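Side-chain contacts in ribosomal RNA small subunit methyltransferase D (Escherichia coli, PDB 2FPO), which transfers a methyl group from S-adenosyl-L-methionine to N2 of a specific 16S rRNA guanine in the assembled 30S particle: residues 13-18 against 23-28; 43-48 against 125-130; 156-161 against 165-170. All coordinates share one frame; numbering follows the deposited sequence. Where two conformers were deposited one is given.

Contact 1: residues 13-18 against 23-28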
loop_
_atom_site.group_PDB
_atom_site.type_symbol
_atom_site.label_atom_id
_atom_site.label_comp_id
_atom_site.label_asym_id
_atom_site.label_seq_id
_atom_site.Cartn_x
_atom_site.Cartn_y
_atom_site.Cartn_z
ATOM N N GLN A 13 -9.832 2.959 -16.063
ATOM C CA GLN A 13 -10.836 2.611 -15.056
ATOM C C GLN A 13 -10.211 1.702 -13.995
ATOM O O GLN A 13 -9.403 0.815 -14.313
ATOM C CB GLN A 13 -12.024 1.876 -15.682
ATOM C CG GLN A 13 -12.780 2.613 -16.795
ATOM C CD GLN A 13 -14.191 3.029 -16.384
ATOM O OE1 GLN A 13 -14.482 4.213 -16.214
ATOM N NE2 GLN A 13 -15.069 2.052 -16.223
ATOM N N ILE A 14 -10.594 1.940 -12.738
ATOM C CA ILE A 14 -10.250 1.089 -11.596
ATOM C C ILE A 14 -11.557 0.521 -11.075
ATOM O O ILE A 14 -12.520 1.267 -10.885
ATOM C CB ILE A 14 -9.522 1.915 -10.475
ATOM C CG1 ILE A 14 -8.058 2.148 -10.834
ATOM C CG2 ILE A 14 -9.580 1.231 -9.104
ATOM C CD1 ILE A 14 -7.326 0.968 -11.436
ATOM N N ARG A 15 -11.620 -0.794 -10.863
ATOM C CA ARG A 15 -12.809 -1.348 -10.221
ATOM C C ARG A 15 -12.472 -1.762 -8.789
ATOM O O ARG A 15 -11.473 -2.428 -8.561
ATOM C CB ARG A 15 -13.436 -2.496 -11.032
ATOM C CG ARG A 15 -14.915 -2.729 -10.676
ATOM C CD ARG A 15 -15.514 -4.008 -11.309
ATOM N NE ARG A 15 -14.567 -5.123 -11.253
ATOM C CZ ARG A 15 -14.878 -6.408 -11.398
ATOM N NH1 ARG A 15 -16.140 -6.792 -11.599
ATOM N NH2 ARG A 15 -13.908 -7.317 -11.333
ATOM N N ILE A 16 -13.285 -1.300 -7.837
ATOM C CA ILE A 16 -13.197 -1.719 -6.449
ATOM C C ILE A 16 -13.935 -3.067 -6.311
ATOM O O ILE A 16 -15.139 -3.175 -6.558
ATOM C CB ILE A 16 -13.734 -0.653 -5.481
ATOM C CG1 ILE A 16 -12.806 0.586 -5.496
ATOM C CG2 ILE A 16 -13.838 -1.230 -4.064
ATOM C CD1 ILE A 16 -13.305 1.773 -4.714
ATOM N N ILE A 17 -13.192 -4.102 -5.946
ATOM C CA ILE A 17 -13.764 -5.440 -6.012
ATOM C C ILE A 17 -14.411 -5.917 -4.718
ATOM O O ILE A 17 -15.090 -6.942 -4.726
ATOM C CB ILE A 17 -12.753 -6.475 -6.539
ATOM C CG1 ILE A 17 -11.491 -6.456 -5.704
ATOM C CG2 ILE A 17 -12.458 -6.236 -8.031
ATOM C CD1 ILE A 17 -10.793 -7.766 -5.674
ATOM N N GLY A 18 -14.210 -5.178 -3.622
ATOM C CA GLY A 18 -14.777 -5.557 -2.334
ATOM C C GLY A 18 -15.226 -4.413 -1.447
ATOM O O GLY A 18 -14.944 -3.246 -1.722
ATOM N N GLY A 23 -17.796 -3.093 -6.613
ATOM C CA GLY A 23 -18.417 -2.893 -7.917
ATOM C C GLY A 23 -18.425 -1.439 -8.393
ATOM O O GLY A 23 -18.834 -1.173 -9.521
ATOM N N ARG A 24 -17.996 -0.497 -7.550
ATOM C CA ARG A 24 -17.939 0.911 -7.978
ATOM C C ARG A 24 -16.737 1.096 -8.903
ATOM O O ARG A 24 -15.661 0.589 -8.615
ATOM C CB ARG A 24 -17.867 1.893 -6.778
ATOM C CG ARG A 24 -19.164 1.965 -5.913
ATOM C CD ARG A 24 -20.264 2.807 -6.559
ATOM N NE ARG A 24 -19.811 4.162 -6.808
ATOM C CZ ARG A 24 -19.885 5.146 -5.914
ATOM N NH1 ARG A 24 -20.424 4.914 -4.715
ATOM N NH2 ARG A 24 -19.446 6.366 -6.222
ATOM N N LYS A 25 -16.939 1.825 -10.001
ATOM C CA LYS A 25 -15.924 2.060 -11.037
ATOM C C LYS A 25 -15.424 3.519 -10.965
ATOM O O LYS A 25 -16.256 4.431 -10.847
ATOM C CB LYS A 25 -16.544 1.785 -12.418
ATOM C CG LYS A 25 -17.548 0.624 -12.441
ATOM C CD LYS A 25 -18.020 0.283 -13.850
ATOM C CE LYS A 25 -19.040 -0.850 -13.839
ATOM N NZ LYS A 25 -18.461 -2.137 -13.328
ATOM N N LEU A 26 -14.102 3.728 -11.065
ATOM C CA LEU A 26 -13.459 5.060 -10.931
ATOM C C LEU A 26 -12.418 5.353 -12.027
ATOM O O LEU A 26 -11.665 4.466 -12.406
ATOM C CB LEU A 26 -12.777 5.201 -9.551
ATOM C CG LEU A 26 -13.604 5.129 -8.259
ATOM C CD1 LEU A 26 -12.673 4.990 -7.093
ATOM C CD2 LEU A 26 -14.531 6.325 -8.048
ATOM N N PRO A 27 -12.362 6.610 -12.529
ATOM C CA PRO A 27 -11.421 6.972 -13.605
ATOM C C PRO A 27 -9.986 7.175 -13.102
ATOM O O PRO A 27 -9.783 7.847 -12.098
ATOM C CB PRO A 27 -11.977 8.297 -14.106
ATOM C CG PRO A 27 -12.529 8.912 -12.878
ATOM C CD PRO A 27 -13.179 7.769 -12.130
ATOM N N VAL A 28 -9.010 6.575 -13.781
ATOM C CA VAL A 28 -7.599 6.784 -13.452
ATOM C C VAL A 28 -6.839 7.160 -14.700
ATOM O O VAL A 28 -6.633 6.323 -15.576
ATOM C CB VAL A 28 -6.921 5.593 -12.708
ATOM C CG1 VAL A 28 -7.550 5.410 -11.350
ATOM C CG2 VAL A 28 -6.966 4.296 -13.540
#
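I14 and V28 cross at about a right angle, with CG1 of the isoleucine presented to both valine methyls. I14 CG1 lies 3.3 Å from V28 CG1, tighter than carbons normally pack, so the exact closeness is doubtful. The second methyl, V28 CG2, is 3.6 Å from the same I14 CG1. In I14, CG1 is placed beside its own backbone N (chi1 -78°), and this turns CG1 toward V28. Further along, I16 and L26 meet at a slant, end methyl to end methyl, I16 CD1 to L26 CD1 at 4.1 Å. These two pack on helix 67-74, where L26 touches L70 and I16 touches E71 and S74.

The framework is a two-stranded antiparallel beta hairpin near the N-terminus. I14 and L26 form its hydrogen-bonded pair: I14 N gives to L26 O at 2.8 Å, and L26 N returns a bond to I14 O. Toward the turn, I16 N binds R24 O, and G23 N reaches I16 O at 2.7 Å. At G23's positive phi of 85°, a side chain would be jammed against the preceding carbonyl oxygen.

Q13, R15 and K25 occupy the other face. R15 and K25 run side by side in the same direction, K25 NZ standing 4.0 Å from R15 CD, though K25 was modelled in two conformers and its end is tentative. R15 NH2 forms a salt bridge with D39, which probably eases the proximity of the two like charges. Q13 slants past K25, its NE2 4.1 Å from the lysine CB.

Contact 2: residues 43-48 against 125-130; sequences ETLFNW and IVFVDP
L45 and F46, successive residues of helix 39-53, both touch the ring of F127 on strand 123-128. The aliphatic part of the contact belongs to L45. Its CG is anti to the backbone N (chi1 175°), which carries the branch out from the helix, and L45 CD2 comes within 3.7 Å of F127 CE1. The same methyl is 3.9 Å from F127 CD1, so it meets the CD1-CE1 bond of the ring obliquely while the two side chains slant past each other.

In the aromatic part, F46 CZ lies 3.9 Å from F127 CZ, the two side chains crossing at about a right angle. The ring centroids are 6.0 Å apart and the planes make 49°, an oblique pairing that is neither a stack nor a T-shape. L45 CG also sits over one face of the F46 ring, toward its rim, so the neighbours on the helix pack on each other as well as on the strand.

Around this trio, L68 of helix 67-74 touches both L45 and F127, and L49 adds another apolar contact to F127. The strand is a central one of the Rossmann-like methyltransferase sheet, lying between parallel strands 57-60 and 154-161. It runs out into D129 and P130, the start of a DPPF sequence of the kind found in N6-adenine and related amino methyltransferases. Were the F127 ring cut back to an alanine, a gap would probably open between helix and sheet, and L45 CD2 and F46 CZ would lose their partner on the strand.

With no hydrogen bond across the two segments, at this point the helix meets the strand through hydrophobic packing alone, which demands no exact bond directions.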
loop_
_atom_site.group_PDB
_atom_site.type_symbol
_atom_site.label_atom_id
_atom_site.label_comp_id
_atom_site.label_asym_id
_atom_site.label_seq_id
_atom_site.Cartn_x
_atom_site.Cartn_y
_atom_site.Cartn_z
ATOM N N GLU A 43 -7.431 -9.363 -4.909
ATOM C CA GLU A 43 -8.212 -10.419 -4.310
ATOM C C GLU A 43 -7.383 -11.237 -3.332
ATOM O O GLU A 43 -7.783 -11.423 -2.183
ATOM C CB GLU A 43 -8.787 -11.293 -5.422
ATOM C CG GLU A 43 -9.853 -12.235 -4.997
ATOM C CD GLU A 43 -10.406 -13.019 -6.196
ATOM O OE1 GLU A 43 -11.644 -13.112 -6.326
ATOM O OE2 GLU A 43 -9.595 -13.518 -7.006
ATOM N N THR A 44 -6.219 -11.689 -3.774
ATOM C CA THR A 44 -5.300 -12.447 -2.925
ATOM C C THR A 44 -4.854 -11.634 -1.685
ATOM O O THR A 44 -4.920 -12.136 -0.556
ATOM C CB THR A 44 -4.053 -12.910 -3.744
ATOM O OG1 THR A 44 -4.481 -13.719 -4.839
ATOM C CG2 THR A 44 -3.074 -13.710 -2.896
ATOM N N LEU A 45 -4.416 -10.388 -1.898
ATOM C CA LEU A 45 -3.912 -9.551 -0.814
ATOM C C LEU A 45 -4.980 -9.292 0.258
ATOM O O LEU A 45 -4.725 -9.389 1.467
ATOM C CB LEU A 45 -3.437 -8.191 -1.371
ATOM C CG LEU A 45 -2.993 -7.133 -0.362
ATOM C CD1 LEU A 45 -1.949 -7.694 0.662
ATOM C CD2 LEU A 45 -2.439 -5.880 -1.101
ATOM N N PHE A 46 -6.173 -8.934 -0.202
ATOM C CA PHE A 46 -7.230 -8.559 0.706
ATOM C C PHE A 46 -7.879 -9.756 1.355
ATOM O O PHE A 46 -8.429 -9.620 2.446
ATOM C CB PHE A 46 -8.184 -7.528 0.098
ATOM C CG PHE A 46 -7.561 -6.160 0.014
ATOM C CD1 PHE A 46 -7.500 -5.338 1.162
ATOM C CD2 PHE A 46 -6.946 -5.727 -1.169
ATOM C CE1 PHE A 46 -6.893 -4.105 1.113
ATOM C CE2 PHE A 46 -6.327 -4.476 -1.226
ATOM C CZ PHE A 46 -6.311 -3.659 -0.095
ATOM N N ASN A 47 -7.764 -10.928 0.737
ATOM C CA ASN A 47 -8.082 -12.162 1.445
ATOM C C ASN A 47 -7.077 -12.385 2.588
ATOM O O ASN A 47 -7.490 -12.702 3.706
ATOM C CB ASN A 47 -8.185 -13.357 0.487
ATOM C CG ASN A 47 -9.363 -13.233 -0.509
ATOM O OD1 ASN A 47 -10.174 -12.303 -0.440
ATOM N ND2 ASN A 47 -9.440 -14.176 -1.451
ATOM N N TRP A 48 -5.777 -12.175 2.329
ATOM C CA TRP A 48 -4.764 -12.275 3.424
ATOM C C TRP A 48 -5.023 -11.278 4.567
ATOM O O TRP A 48 -4.745 -11.567 5.730
ATOM C CB TRP A 48 -3.330 -12.012 2.937
ATOM C CG TRP A 48 -2.726 -13.007 1.954
ATOM C CD1 TRP A 48 -3.096 -14.313 1.744
ATOM C CD2 TRP A 48 -1.636 -12.752 1.066
ATOM N NE1 TRP A 48 -2.291 -14.886 0.770
ATOM C CE2 TRP A 48 -1.383 -13.950 0.346
ATOM C CE3 TRP A 48 -0.823 -11.634 0.830
ATOM C CZ2 TRP A 48 -0.352 -14.055 -0.600
ATOM C CZ3 TRP A 48 0.179 -11.728 -0.115
ATOM C CH2 TRP A 48 0.412 -12.942 -0.825
ATOM N N ILE A 125 -1.021 -1.506 8.500
ATOM C CA ILE A 125 -0.861 -2.075 7.151
ATOM C C ILE A 125 -0.153 -1.096 6.227
ATOM O O ILE A 125 -0.599 0.046 6.048
ATOM C CB ILE A 125 -2.259 -2.474 6.533
ATOM C CG1 ILE A 125 -2.989 -3.507 7.421
ATOM C CG2 ILE A 125 -2.148 -2.915 5.050
ATOM C CD1 ILE A 125 -4.361 -3.963 6.895
ATOM N N VAL A 126 0.922 -1.544 5.605
ATOM C CA VAL A 126 1.667 -0.697 4.645
ATOM C C VAL A 126 1.828 -1.410 3.317
ATOM O O VAL A 126 2.149 -2.616 3.276
ATOM C CB VAL A 126 3.063 -0.244 5.200
ATOM C CG1 VAL A 126 3.819 0.692 4.224
ATOM C CG2 VAL A 126 2.917 0.424 6.558
ATOM N N PHE A 127 1.583 -0.663 2.240
ATOM C CA PHE A 127 1.723 -1.161 0.878
ATOM C C PHE A 127 2.987 -0.580 0.240
ATOM O O PHE A 127 3.148 0.644 0.169
ATOM C CB PHE A 127 0.518 -0.790 0.012
ATOM C CG PHE A 127 -0.815 -1.211 0.605
ATOM C CD1 PHE A 127 -1.198 -2.562 0.632
ATOM C CD2 PHE A 127 -1.697 -0.257 1.088
ATOM C CE1 PHE A 127 -2.449 -2.945 1.204
ATOM C CE2 PHE A 127 -2.954 -0.631 1.647
ATOM C CZ PHE A 127 -3.321 -1.976 1.706
ATOM N N VAL A 128 3.842 -1.484 -0.241
ATOM C CA VAL A 128 5.131 -1.145 -0.880
ATOM C C VAL A 128 5.213 -1.806 -2.257
ATOM O O VAL A 128 5.754 -2.905 -2.441
ATOM C CB VAL A 128 6.358 -1.535 0.004
ATOM C CG1 VAL A 128 7.674 -0.987 -0.612
ATOM C CG2 VAL A 128 6.169 -1.074 1.437
ATOM N N ASP A 129 4.680 -1.105 -3.245
ATOM C CA ASP A 129 4.710 -1.577 -4.611
ATOM C C ASP A 129 5.333 -0.449 -5.435
ATOM O O ASP A 129 4.626 0.314 -6.070
ATOM C CB ASP A 129 3.293 -1.896 -5.091
ATOM C CG ASP A 129 3.256 -2.309 -6.564
ATOM O OD1 ASP A 129 4.268 -2.872 -7.070
ATOM O OD2 ASP A 129 2.228 -2.043 -7.223
ATOM N N PRO A 130 6.673 -0.310 -5.382
ATOM C CA PRO A 130 7.254 0.808 -6.135
ATOM C C PRO A 130 7.210 0.666 -7.664
ATOM O O PRO A 130 7.155 -0.478 -8.177
ATOM C CB PRO A 130 8.696 0.883 -5.590
ATOM C CG PRO A 130 8.987 -0.522 -5.138
ATOM C CD PRO A 130 7.684 -1.070 -4.624
#

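Contact 3: residues 156-161 against 165-170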
loop_
_atom_site.group_PDB
_atom_site.type_symbol
_atom_site.label_atom_id
_atom_site.label_comp_id
_atom_site.label_asym_id
_atom_site.label_seq_id
_atom_site.Cartn_x
_atom_site.Cartn_y
_atom_site.Cartn_z
ATOM N N ILE A 156 3.368 -5.561 6.145
ATOM C CA ILE A 156 3.899 -4.773 5.033
ATOM C C ILE A 156 3.831 -5.612 3.737
ATOM O O ILE A 156 4.430 -6.674 3.625
ATOM C CB ILE A 156 5.351 -4.306 5.284
ATOM C CG1 ILE A 156 5.500 -3.611 6.645
ATOM C CG2 ILE A 156 5.853 -3.404 4.138
ATOM C CD1 ILE A 156 5.914 -4.580 7.818
ATOM N N TYR A 157 3.080 -5.127 2.776
ATOM C CA TYR A 157 2.918 -5.817 1.504
ATOM C C TYR A 157 4.028 -5.323 0.600
ATOM O O TYR A 157 4.247 -4.113 0.491
ATOM C CB TYR A 157 1.524 -5.531 0.907
ATOM C CG TYR A 157 1.339 -5.916 -0.559
ATOM C CD1 TYR A 157 1.204 -7.254 -0.948
ATOM C CD2 TYR A 157 1.291 -4.934 -1.548
ATOM C CE1 TYR A 157 1.029 -7.603 -2.302
ATOM C CE2 TYR A 157 1.120 -5.269 -2.886
ATOM C CZ TYR A 157 0.995 -6.590 -3.263
ATOM O OH TYR A 157 0.812 -6.886 -4.598
ATOM N N VAL A 158 4.736 -6.268 -0.009
ATOM C CA VAL A 158 5.862 -5.975 -0.878
ATOM C C VAL A 158 5.662 -6.751 -2.169
ATOM O O VAL A 158 5.421 -7.956 -2.163
ATOM C CB VAL A 158 7.258 -6.349 -0.220
ATOM C CG1 VAL A 158 8.395 -6.112 -1.202
ATOM C CG2 VAL A 158 7.488 -5.551 1.033
ATOM N N GLU A 159 5.685 -6.020 -3.277
ATOM C CA GLU A 159 5.596 -6.595 -4.592
ATOM C C GLU A 159 6.962 -6.438 -5.310
ATOM O O GLU A 159 7.576 -5.353 -5.295
ATOM C CB GLU A 159 4.479 -5.890 -5.356
ATOM C CG GLU A 159 4.249 -6.404 -6.722
ATOM C CD GLU A 159 3.001 -5.813 -7.379
ATOM O OE1 GLU A 159 1.949 -5.690 -6.698
ATOM O OE2 GLU A 159 3.096 -5.504 -8.589
ATOM N N SER A 160 7.429 -7.528 -5.924
ATOM C CA SER A 160 8.747 -7.551 -6.542
ATOM C C SER A 160 8.891 -8.659 -7.582
ATOM O O SER A 160 8.355 -9.736 -7.408
ATOM C CB SER A 160 9.814 -7.714 -5.457
ATOM O OG SER A 160 11.102 -7.456 -5.982
ATOM N N GLU A 161 9.643 -8.387 -8.650
ATOM C CA GLU A 161 9.930 -9.395 -9.667
ATOM C C GLU A 161 10.734 -10.535 -9.056
ATOM O O GLU A 161 11.703 -10.295 -8.329
ATOM C CB GLU A 161 10.705 -8.781 -10.840
ATOM C CG GLU A 161 9.873 -7.890 -11.745
ATOM C CD GLU A 161 9.303 -6.663 -11.031
ATOM O OE1 GLU A 161 10.074 -5.940 -10.346
ATOM O OE2 GLU A 161 8.079 -6.430 -11.167
ATOM N N GLY A 165 15.036 -11.885 -6.384
ATOM C CA GLY A 165 15.206 -12.614 -5.130
ATOM C C GLY A 165 14.400 -12.029 -3.973
ATOM O O GLY A 165 13.580 -11.109 -4.158
ATOM N N LEU A 166 14.639 -12.546 -2.768
ATOM C CA LEU A 166 14.005 -12.008 -1.563
ATOM C C LEU A 166 14.641 -10.671 -1.219
ATOM O O LEU A 166 15.871 -10.562 -1.234
ATOM C CB LEU A 166 14.189 -12.961 -0.383
ATOM C CG LEU A 166 13.525 -14.324 -0.427
ATOM C CD1 LEU A 166 14.360 -15.291 0.403
ATOM C CD2 LEU A 166 12.069 -14.279 0.065
ATOM N N PRO A 167 13.815 -9.637 -0.924
ATOM C CA PRO A 167 14.447 -8.377 -0.493
ATOM C C PRO A 167 15.063 -8.498 0.902
ATOM O O PRO A 167 14.578 -9.271 1.730
ATOM C CB PRO A 167 13.279 -7.386 -0.457
ATOM C CG PRO A 167 12.068 -8.249 -0.176
ATOM C CD PRO A 167 12.343 -9.529 -0.971
ATOM N N THR A 168 16.136 -7.742 1.130
ATOM C CA THR A 168 16.701 -7.556 2.451
ATOM C C THR A 168 15.648 -6.850 3.315
ATOM O O THR A 168 15.122 -5.775 2.960
ATOM C CB THR A 168 18.064 -6.784 2.376
ATOM O OG1 THR A 168 18.941 -7.479 1.482
ATOM C CG2 THR A 168 18.764 -6.711 3.747
ATOM N N VAL A 169 15.301 -7.501 4.421
ATOM C CA VAL A 169 14.359 -6.945 5.381
ATOM C C VAL A 169 15.051 -6.909 6.738
ATOM O O VAL A 169 15.976 -7.689 6.970
ATOM C CB VAL A 169 13.004 -7.756 5.404
ATOM C CG1 VAL A 169 12.306 -7.624 4.046
ATOM C CG2 VAL A 169 13.246 -9.268 5.767
ATOM N N PRO A 170 14.620 -6.003 7.637
ATOM C CA PRO A 170 15.211 -6.015 8.991
ATOM C C PRO A 170 14.958 -7.346 9.688
ATOM O O PRO A 170 14.055 -8.090 9.300
ATOM C CB PRO A 170 14.474 -4.873 9.710
ATOM C CG PRO A 170 13.981 -3.984 8.582
ATOM C CD PRO A 170 13.608 -4.934 7.495
HETATM O O HOH W 1 13.263 -8.125 -4.193
HETATM O O HOH W 2 11.544 -11.025 -5.460
#
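V158 and P167 provide the direct apolar touch, a loose one: V158 CG1 and P167 CG are 4.4 Å apart. With chi1 at 176°, V158 CG1 lies opposite the backbone N and is the methyl that meets the proline ring. Nearer the turn, the two segments are bridged by water. One water bridges S160 OG, 2.9 Å away, to the carbonyl oxygen of G165, to which it donates. A second water donates to both E161 O and G165 O; its modelled separation of 2.4 Å from G165 O is too short to trust, so this bridge is doubtful in detail. Directly, E161 O and G165 N stay 4.2 Å apart, too far for a hydrogen bond.

Strand 154-161 belongs to the seven-stranded sheet of a class I methyltransferase, with order 3-2-1-4-5-7-6. From its end the chain must pass over strand 184-191 to reach the outermost strand, 173-181, and residues 165-170 are part of that passage. P167 accordingly packs on R187 and Y189, and the backbone of V158 is paired with R187 in the same neighbouring strand.

Further out, L137 of helix 137-146 touches both V158 and S160, while P170 lies on I141 and E145 of that helix. S160 OG also has a weak hydrogen bond to N164 in the turn. Y157 projects to the opposite face of the sheet, against V41 and L45 of helix 39-53. Its hydroxyl donates to E159 OE1 at 2.7 Å, arriving on the anti side of the carboxylate, 19° out of its plane; this ties the phenol end to the glutamate two residues along the strand.

Contact 2 is the core member, entirely buried and apolar, whereas contacts 1 and 3 lie farther out, on opposite sides of the chain's centre. Contact 1 relies on a ladder of backbone hydrogen bonds within a small separate hairpin; contact 3, at the turn leaving the main sheet, uses water and one loose apolar touch. Contacts 2 and 3 share that sheet: strands 123-128 and 154-161 are neighbours, joined by backbone hydrogen bonds of Y157 with V126 and V128. Contact 1 reaches contact 2 by packing of I17 on E43 of helix 39-53, and does not touch contact 3, about 12 Å off at the nearest atoms.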